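Local coordinates for cephalosporin hydroxylase CMCI (Streptomyces clavuligerus, PDB 2BM8), which probably acts in cephamycin biosynthesis, in the hydroxylation and methoxylation of the cephalosporin nucleus, with a Rossmann-like methyltransferase fold, at residues B[165-177]-B[200-212]. The protein carries 3 engineered substitutions. Residues are numbered along the deposited sequence; the frame is centred on the assembly and turned at random.
Sequences TFNIMKWAVDHLL and FSEYLGAFRDVLS. Engineered in segment 200-212: Phe-200 (natural residue Leu).
Tyr-203 lies over one face of the Phe-166 ring: its CB sits 3.9 Å from the ring centroid, while its own ring turns an edge to that face in a T-shaped pair, planes at 79°. In this Rossmann-like fold the pair joins helix 165-175 to the end of helix 197-205, and the contact runs on over the turn after it and the start of strand 211-214. At the Phe-166 edge come CD1 and CE1 of Phe-200, an engineered residue, and CE1 of Phe-207. The Phe-207 ring takes the methyl CE of Met-169 over its centre, a CH-pi contact with CE 3.5 Å from the ring centroid; SD stands farther back above the same face, a Met-aromatic contact. At the Phe-207 edge run the backbone O of Phe-166 and N of Lys-170. Helix 165-175 and the helical part 200-205 run nearly parallel (12° between their axes) beside the seven-stranded sheet, where Met-169 also meets Phe-183 and Leu-229. A bend at chi3 (103°) in Met-169 brings CE against both the Phe-207 face and Leu-211 CD1. The N-terminal arm of a second subunit lies alongside: its Tyr-4 meets the Phe-207 ring, and the Tyr-203 hydroxyl is hydrogen-bonded to the backbone N of its Gln-10. Farther along, Val-173 splits its branches, CG1 meeting Val-210 CB and CG2 meeting Leu-211 CD1, each at 4.0 Å.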
ATOM      1  N   THR B 165     -21.167  18.770 -22.344  1.00 16.08           N
ATOM      2  CA  THR B 165     -21.778  18.589 -21.038  1.00 15.99           C
ATOM      3  C   THR B 165     -22.237  19.888 -20.342  1.00 15.87           C
ATOM      4  O   THR B 165     -23.396  20.018 -19.958  1.00 15.63           O
ATOM      5  CB  THR B 165     -20.788  17.833 -20.147  1.00 16.24           C
ATOM      6  OG1 THR B 165     -20.399  16.606 -20.793  1.00 16.38           O
ATOM      7  CG2 THR B 165     -21.444  17.419 -18.817  1.00 15.74           C
ATOM      8  N   PHE B 166     -21.333  20.849 -20.203  1.00 15.65           N
ATOM      9  CA  PHE B 166     -21.669  22.101 -19.537  1.00 15.74           C
ATOM     10  C   PHE B 166     -22.796  22.849 -20.230  1.00 15.89           C
ATOM     11  O   PHE B 166     -23.652  23.419 -19.553  1.00 16.01           O
ATOM     12  CB  PHE B 166     -20.430  22.983 -19.386  1.00 15.51           C
ATOM     13  CG  PHE B 166     -19.443  22.432 -18.409  1.00 15.60           C
ATOM     14  CD1 PHE B 166     -18.261  21.846 -18.848  1.00 15.75           C
ATOM     15  CD2 PHE B 166     -19.714  22.460 -17.051  1.00 15.45           C
ATOM     16  CE1 PHE B 166     -17.357  21.332 -17.945  1.00 15.29           C
ATOM     17  CE2 PHE B 166     -18.816  21.935 -16.144  1.00 15.30           C
ATOM     18  CZ  PHE B 166     -17.637  21.369 -16.590  1.00 14.86           C
ATOM     19  N   ASN B 167     -22.804  22.833 -21.564  1.00 15.81           N
ATOM     20  CA  ASN B 167     -23.906  23.419 -22.332  1.00 15.82           C
ATOM     21  C   ASN B 167     -25.217  22.688 -22.089  1.00 15.47           C
ATOM     22  O   ASN B 167     -26.252  23.319 -21.924  1.00 15.51           O
ATOM     23  CB  ASN B 167     -23.587  23.450 -23.840  1.00 16.04           C
ATOM     24  CG  ASN B 167     -22.837  24.730 -24.267  1.00 16.35           C
ATOM     25  OD1 ASN B 167     -23.183  25.835 -23.846  1.00 15.64           O
ATOM     26  ND2 ASN B 167     -21.812  24.570 -25.107  1.00 17.47           N
ATOM     27  N   ILE B 168     -25.166  21.360 -22.041  1.00 15.36           N
ATOM     28  CA  ILE B 168     -26.344  20.542 -21.755  1.00 15.27           C
ATOM     29  C   ILE B 168     -26.833  20.809 -20.339  1.00 15.46           C
ATOM     30  O   ILE B 168     -28.028  20.783 -20.077  1.00 15.00           O
ATOM     31  CB  ILE B 168     -26.020  19.040 -21.935  1.00 15.14           C
ATOM     32  CG1 ILE B 168     -25.695  18.721 -23.389  1.00 15.01           C
ATOM     33  CG2 ILE B 168     -27.184  18.168 -21.490  1.00 15.06           C
ATOM     34  CD1 ILE B 168     -24.958  17.399 -23.548  1.00 15.33           C
ATOM     35  N   MET B 169     -25.893  21.068 -19.434  1.00 16.18           N
ATOM     36  CA  MET B 169     -26.200  21.433 -18.039  1.00 16.88           C
ATOM     37  C   MET B 169     -26.934  22.760 -17.936  1.00 16.53           C
ATOM     38  O   MET B 169     -27.857  22.879 -17.151  1.00 16.21           O
ATOM     39  CB  MET B 169     -24.921  21.524 -17.199  1.00 17.22           C
ATOM     40  CG  MET B 169     -25.021  20.922 -15.811  1.00 18.99           C
ATOM     41  SD  MET B 169     -23.377  20.449 -15.214  1.00 23.38           S
ATOM     42  CE  MET B 169     -23.042  21.757 -14.099  1.00 22.95           C
ATOM     43  N   LYS B 170     -26.495  23.751 -18.711  1.00 16.54           N
ATOM     44  CA  LYS B 170     -27.131  25.062 -18.747  1.00 16.76           C
ATOM     45  C   LYS B 170     -28.559  24.916 -19.289  1.00 17.00           C
ATOM     46  O   LYS B 170     -29.503  25.521 -18.765  1.00 16.57           O
ATOM     47  CB  LYS B 170     -26.300  26.043 -19.600  1.00 17.03           C
ATOM     48  CG  LYS B 170     -27.034  27.344 -20.105  1.00 17.18           C
ATOM     49  CD  LYS B 170     -26.231  28.036 -21.229  1.00 17.80           C
ATOM     50  CE  LYS B 170     -26.974  29.211 -21.886  1.00 18.74           C
ATOM     51  NZ  LYS B 170     -27.072  29.131 -23.396  1.00 18.33           N
ATOM     52  N   TRP B 171     -28.713  24.093 -20.327  1.00 17.14           N
ATOM     53  CA  TRP B 171     -30.029  23.807 -20.879  1.00 17.34           C
ATOM     54  C   TRP B 171     -30.929  23.135 -19.835  1.00 17.20           C
ATOM     55  O   TRP B 171     -32.081  23.534 -19.655  1.00 17.57           O
ATOM     56  CB  TRP B 171     -29.945  22.945 -22.151  1.00 17.34           C
ATOM     57  CG  TRP B 171     -31.310  22.559 -22.627  1.00 18.35           C
ATOM     58  CD1 TRP B 171     -32.127  23.277 -23.460  1.00 18.48           C
ATOM     59  CD2 TRP B 171     -32.052  21.400 -22.239  1.00 19.52           C
ATOM     60  NE1 TRP B 171     -33.322  22.619 -23.628  1.00 18.53           N
ATOM     61  CE2 TRP B 171     -33.305  21.466 -22.888  1.00 19.32           C
ATOM     62  CE3 TRP B 171     -31.780  20.298 -21.413  1.00 20.59           C
ATOM     63  CZ2 TRP B 171     -34.279  20.483 -22.742  1.00 20.34           C
ATOM     64  CZ3 TRP B 171     -32.747  19.317 -21.265  1.00 21.35           C
ATOM     65  CH2 TRP B 171     -33.988  19.420 -21.925  1.00 21.45           C
ATOM     66  N   ALA B 172     -30.404  22.133 -19.140  1.00 17.02           N
ATOM     67  CA  ALA B 172     -31.214  21.366 -18.200  1.00 16.85           C
ATOM     68  C   ALA B 172     -31.625  22.216 -17.011  1.00 16.58           C
ATOM     69  O   ALA B 172     -32.737  22.096 -16.533  1.00 16.44           O
ATOM     70  CB  ALA B 172     -30.480  20.113 -17.740  1.00 16.72           C
ATOM     71  N   VAL B 173     -30.736  23.083 -16.550  1.00 16.58           N
ATOM     72  CA  VAL B 173     -31.021  23.930 -15.401  1.00 16.98           C
ATOM     73  C   VAL B 173     -32.135  24.915 -15.743  1.00 17.49           C
ATOM     74  O   VAL B 173     -33.005  25.162 -14.919  1.00 17.92           O
ATOM     75  CB  VAL B 173     -29.756  24.715 -14.928  1.00 17.04           C
ATOM     76  CG1 VAL B 173     -30.136  26.009 -14.214  1.00 16.77           C
ATOM     77  CG2 VAL B 173     -28.876  23.844 -14.021  1.00 16.87           C
ATOM     78  N   ASP B 174     -32.104  25.461 -16.957  1.00 17.88           N
ATOM     79  CA  ASP B 174     -33.051  26.494 -17.381  1.00 18.18           C
ATOM     80  C   ASP B 174     -34.388  25.911 -17.871  1.00 18.28           C
ATOM     81  O   ASP B 174     -35.439  26.522 -17.664  1.00 18.16           O
ATOM     82  CB  ASP B 174     -32.433  27.367 -18.497  1.00 18.39           C
ATOM     83  CG  ASP B 174     -31.258  28.246 -18.007  1.00 18.86           C
ATOM     84  OD1 ASP B 174     -31.194  28.596 -16.806  1.00 18.50           O
ATOM     85  OD2 ASP B 174     -30.351  28.650 -18.773  1.00 18.95           O
ATOM     86  N   HIS B 175     -34.346  24.728 -18.494  1.00 18.06           N
ATOM     87  CA  HIS B 175     -35.487  24.185 -19.247  1.00 18.02           C
ATOM     88  C   HIS B 175     -36.040  22.840 -18.738  1.00 17.55           C
ATOM     89  O   HIS B 175     -37.100  22.414 -19.184  1.00 17.62           O
ATOM     90  CB  HIS B 175     -35.108  24.039 -20.737  1.00 18.11           C
ATOM     91  CG  HIS B 175     -34.736  25.334 -21.402  1.00 19.72           C
ATOM     92  ND1 HIS B 175     -33.430  25.676 -21.700  1.00 20.65           N
ATOM     93  CD2 HIS B 175     -35.502  26.376 -21.819  1.00 19.51           C
ATOM     94  CE1 HIS B 175     -33.409  26.873 -22.265  1.00 19.81           C
ATOM     95  NE2 HIS B 175     -34.651  27.317 -22.350  1.00 18.95           N
ATOM     96  N   LEU B 176     -35.347  22.179 -17.811  1.00 17.04           N
ATOM     97  CA  LEU B 176     -35.724  20.825 -17.397  1.00 16.54           C
ATOM     98  C   LEU B 176     -35.850  20.594 -15.892  1.00 16.29           C
ATOM     99  O   LEU B 176     -36.886  20.149 -15.429  1.00 15.90           O
ATOM    100  CB  LEU B 176     -34.735  19.798 -17.971  1.00 16.44           C
ATOM    101  CG  LEU B 176     -35.206  18.335 -17.969  1.00 16.13           C
ATOM    102  CD1 LEU B 176     -36.673  18.182 -18.363  1.00 15.16           C
ATOM    103  CD2 LEU B 176     -34.339  17.494 -18.884  1.00 17.18           C
ATOM    104  N   LEU B 177     -34.797  20.878 -15.135  1.00 16.07           N
ATOM    105  CA  LEU B 177     -34.737  20.481 -13.735  1.00 15.82           C
ATOM    106  C   LEU B 177     -35.638  21.338 -12.852  1.00 16.26           C
ATOM    107  O   LEU B 177     -35.768  22.544 -13.046  1.00 16.06           O
ATOM    108  CB  LEU B 177     -33.301  20.559 -13.215  1.00 15.56           C
ATOM    109  CG  LEU B 177     -32.208  19.872 -14.046  1.00 15.27           C
ATOM    110  CD1 LEU B 177     -30.848  20.312 -13.552  1.00 15.37           C
ATOM    111  CD2 LEU B 177     -32.307  18.354 -14.021  1.00 14.72           C
ATOM    112  N   PHE B 200     -12.002  23.971 -15.393  1.00 15.20           N
ATOM    113  CA  PHE B 200     -13.024  23.142 -14.796  1.00 15.06           C
ATOM    114  C   PHE B 200     -13.630  23.824 -13.584  1.00 14.87           C
ATOM    115  O   PHE B 200     -14.830  23.889 -13.458  1.00 14.57           O
ATOM    116  CB  PHE B 200     -12.514  21.771 -14.394  1.00 14.92           C
ATOM    117  CG  PHE B 200     -13.579  20.923 -13.774  1.00 14.36           C
ATOM    118  CD1 PHE B 200     -14.579  20.378 -14.563  1.00 14.43           C
ATOM    119  CD2 PHE B 200     -13.615  20.723 -12.399  1.00 13.17           C
ATOM    120  CE1 PHE B 200     -15.596  19.625 -13.992  1.00 15.04           C
ATOM    121  CE2 PHE B 200     -14.613  19.971 -11.821  1.00 14.08           C
ATOM    122  CZ  PHE B 200     -15.609  19.420 -12.610  1.00 14.73           C
ATOM    123  N   SER B 201     -12.783  24.332 -12.702  1.00 15.12           N
ATOM    124  CA  SER B 201     -13.228  24.964 -11.463  1.00 15.09           C
ATOM    125  C   SER B 201     -14.099  26.177 -11.719  1.00 14.92           C
ATOM    126  O   SER B 201     -15.047  26.434 -10.991  1.00 15.42           O
ATOM    127  CB  SER B 201     -12.025  25.379 -10.641  1.00 15.00           C
ATOM    128  OG  SER B 201     -11.235  24.243 -10.357  1.00 16.13           O
ATOM    129  N   GLU B 202     -13.761  26.923 -12.757  1.00 14.42           N
ATOM    130  CA  GLU B 202     -14.550  28.063 -13.172  1.00 14.09           C
ATOM    131  C   GLU B 202     -15.915  27.615 -13.697  1.00 13.49           C
ATOM    132  O   GLU B 202     -16.936  28.151 -13.300  1.00 13.06           O
ATOM    133  CB  GLU B 202     -13.796  28.845 -14.253  1.00 14.37           C
ATOM    134  CG  GLU B 202     -14.145  30.327 -14.296  1.00 16.28           C
ATOM    135  CD  GLU B 202     -13.858  30.986 -15.640  1.00 18.92           C
ATOM    136  OE1 GLU B 202     -13.600  32.209 -15.649  1.00 22.30           O
ATOM    137  OE2 GLU B 202     -13.898  30.302 -16.688  1.00 21.02           O
ATOM    138  N   TYR B 203     -15.923  26.621 -14.578  1.00 13.26           N
ATOM    139  CA  TYR B 203     -17.147  26.182 -15.247  1.00 13.05           C
ATOM    140  C   TYR B 203     -18.155  25.581 -14.272  1.00 13.00           C
ATOM    141  O   TYR B 203     -19.332  25.921 -14.312  1.00 12.82           O
ATOM    142  CB  TYR B 203     -16.838  25.156 -16.336  1.00 13.06           C
ATOM    143  CG  TYR B 203     -16.132  25.687 -17.574  1.00 13.01           C
ATOM    144  CD1 TYR B 203     -15.902  24.853 -18.661  1.00 12.65           C
ATOM    145  CD2 TYR B 203     -15.689  26.997 -17.662  1.00 13.39           C
ATOM    146  CE1 TYR B 203     -15.253  25.303 -19.792  1.00 13.49           C
ATOM    147  CE2 TYR B 203     -15.032  27.459 -18.799  1.00 14.31           C
ATOM    148  CZ  TYR B 203     -14.820  26.603 -19.858  1.00 14.59           C
ATOM    149  OH  TYR B 203     -14.177  27.054 -20.985  1.00 16.61           O
ATOM    150  N   LEU B 204     -17.693  24.670 -13.419  1.00 12.95           N
ATOM    151  CA  LEU B 204     -18.532  24.093 -12.365  1.00 12.86           C
ATOM    152  C   LEU B 204     -18.992  25.191 -11.428  1.00 12.36           C
ATOM    153  O   LEU B 204     -20.163  25.253 -11.080  1.00 12.30           O
ATOM    154  CB  LEU B 204     -17.787  23.024 -11.549  1.00 12.93           C
ATOM    155  CG  LEU B 204     -18.379  21.614 -11.355  1.00 14.09           C
ATOM    156  CD1 LEU B 204     -17.988  21.063  -9.967  1.00 14.70           C
ATOM    157  CD2 LEU B 204     -19.886  21.526 -11.560  1.00 14.06           C
ATOM    158  N   GLY B 205     -18.058  26.053 -11.034  1.00 11.94           N
ATOM    159  CA  GLY B 205     -18.336  27.161 -10.137  1.00 11.65           C
ATOM    160  C   GLY B 205     -19.377  28.154 -10.644  1.00 11.74           C
ATOM    161  O   GLY B 205     -20.015  28.845  -9.848  1.00 11.77           O
ATOM    162  N   ALA B 206     -19.545  28.229 -11.963  1.00 11.50           N
ATOM    163  CA  ALA B 206     -20.533  29.108 -12.578  1.00 11.35           C
ATOM    164  C   ALA B 206     -21.969  28.680 -12.233  1.00 11.31           C
ATOM    165  O   ALA B 206     -22.877  29.517 -12.202  1.00 10.70           O
ATOM    166  CB  ALA B 206     -20.340  29.129 -14.090  1.00 11.19           C
ATOM    167  N   PHE B 207     -22.158  27.383 -11.981  1.00 11.17           N
ATOM    168  CA  PHE B 207     -23.464  26.824 -11.627  1.00 11.29           C
ATOM    169  C   PHE B 207     -23.784  26.823 -10.122  1.00 11.93           C
ATOM    170  O   PHE B 207     -24.683  26.104  -9.696  1.00 12.11           O
ATOM    171  CB  PHE B 207     -23.567  25.377 -12.132  1.00 11.04           C
ATOM    172  CG  PHE B 207     -23.581  25.253 -13.625  1.00  9.74           C
ATOM    173  CD1 PHE B 207     -22.400  25.282 -14.338  1.00  8.10           C
ATOM    174  CD2 PHE B 207     -24.776  25.092 -14.310  1.00  8.66           C
ATOM    175  CE1 PHE B 207     -22.396  25.165 -15.693  1.00  7.99           C
ATOM    176  CE2 PHE B 207     -24.790  24.967 -15.674  1.00  7.90           C
ATOM    177  CZ  PHE B 207     -23.597  25.008 -16.375  1.00  8.65           C
ATOM    178  N   ARG B 208     -23.086  27.622  -9.322  1.00 12.48           N
ATOM    179  CA  ARG B 208     -23.230  27.557  -7.863  1.00 13.45           C
ATOM    180  C   ARG B 208     -24.544  28.126  -7.265  1.00 13.49           C
ATOM    181  O   ARG B 208     -24.854  27.890  -6.104  1.00 13.29           O
ATOM    182  CB  ARG B 208     -22.030  28.229  -7.189  1.00 14.17           C
ATOM    183  CG  ARG B 208     -21.910  29.752  -7.428  1.00 16.49           C
ATOM    184  CD  ARG B 208     -22.487  30.616  -6.311  1.00 19.91           C
ATOM    185  NE  ARG B 208     -21.939  30.257  -5.001  1.00 23.04           N
ATOM    186  CZ  ARG B 208     -22.639  30.213  -3.858  1.00 25.95           C
ATOM    187  NH1 ARG B 208     -23.939  30.524  -3.822  1.00 26.46           N
ATOM    188  NH2 ARG B 208     -22.020  29.869  -2.726  1.00 26.58           N
ATOM    189  N   ASP B 209     -25.313  28.879  -8.032  1.00 13.78           N
ATOM    190  CA  ASP B 209     -26.581  29.396  -7.515  1.00 14.26           C
ATOM    191  C   ASP B 209     -27.722  28.432  -7.781  1.00 14.05           C
ATOM    192  O   ASP B 209     -28.833  28.648  -7.288  1.00 13.95           O
ATOM    193  CB  ASP B 209     -26.899  30.761  -8.121  1.00 14.26           C
ATOM    194  CG  ASP B 209     -25.817  31.778  -7.836  1.00 15.98           C
ATOM    195  OD1 ASP B 209     -25.595  32.072  -6.633  1.00 15.88           O
ATOM    196  OD2 ASP B 209     -25.127  32.312  -8.747  1.00 17.99           O
ATOM    197  N   VAL B 210     -27.435  27.379  -8.552  1.00 13.60           N
ATOM    198  CA  VAL B 210     -28.449  26.480  -9.082  1.00 13.46           C
ATOM    199  C   VAL B 210     -28.201  24.988  -8.852  1.00 13.47           C
ATOM    200  O   VAL B 210     -29.134  24.215  -8.901  1.00 13.38           O
ATOM    201  CB  VAL B 210     -28.638  26.708 -10.601  1.00 13.51           C
ATOM    202  CG1 VAL B 210     -29.209  28.101 -10.857  1.00 13.49           C
ATOM    203  CG2 VAL B 210     -27.336  26.512 -11.364  1.00 13.26           C
ATOM    204  N   LEU B 211     -26.956  24.581  -8.624  1.00 13.53           N
ATOM    205  CA  LEU B 211     -26.625  23.173  -8.429  1.00 13.41           C
ATOM    206  C   LEU B 211     -25.675  23.010  -7.245  1.00 13.54           C
ATOM    207  O   LEU B 211     -24.784  23.836  -7.028  1.00 13.71           O
ATOM    208  CB  LEU B 211     -25.985  22.584  -9.687  1.00 13.40           C
ATOM    209  CG  LEU B 211     -26.872  22.318 -10.909  1.00 13.71           C
ATOM    210  CD1 LEU B 211     -26.009  21.900 -12.094  1.00 14.36           C
ATOM    211  CD2 LEU B 211     -27.917  21.263 -10.626  1.00 12.76           C
ATOM    212  N   SER B 212     -25.888  21.946  -6.482  1.00 13.26           N
ATOM    213  CA  SER B 212     -25.057  21.605  -5.338  1.00 13.58           C
ATOM    214  C   SER B 212     -24.434  20.240  -5.598  1.00 13.16           C
ATOM    215  O   SER B 212     -24.988  19.454  -6.355  1.00 13.39           O
ATOM    216  CB  SER B 212     -25.911  21.511  -4.068  1.00 13.74           C
ATOM    217  OG  SER B 212     -26.585  20.235  -4.001  1.00 14.98           O
TER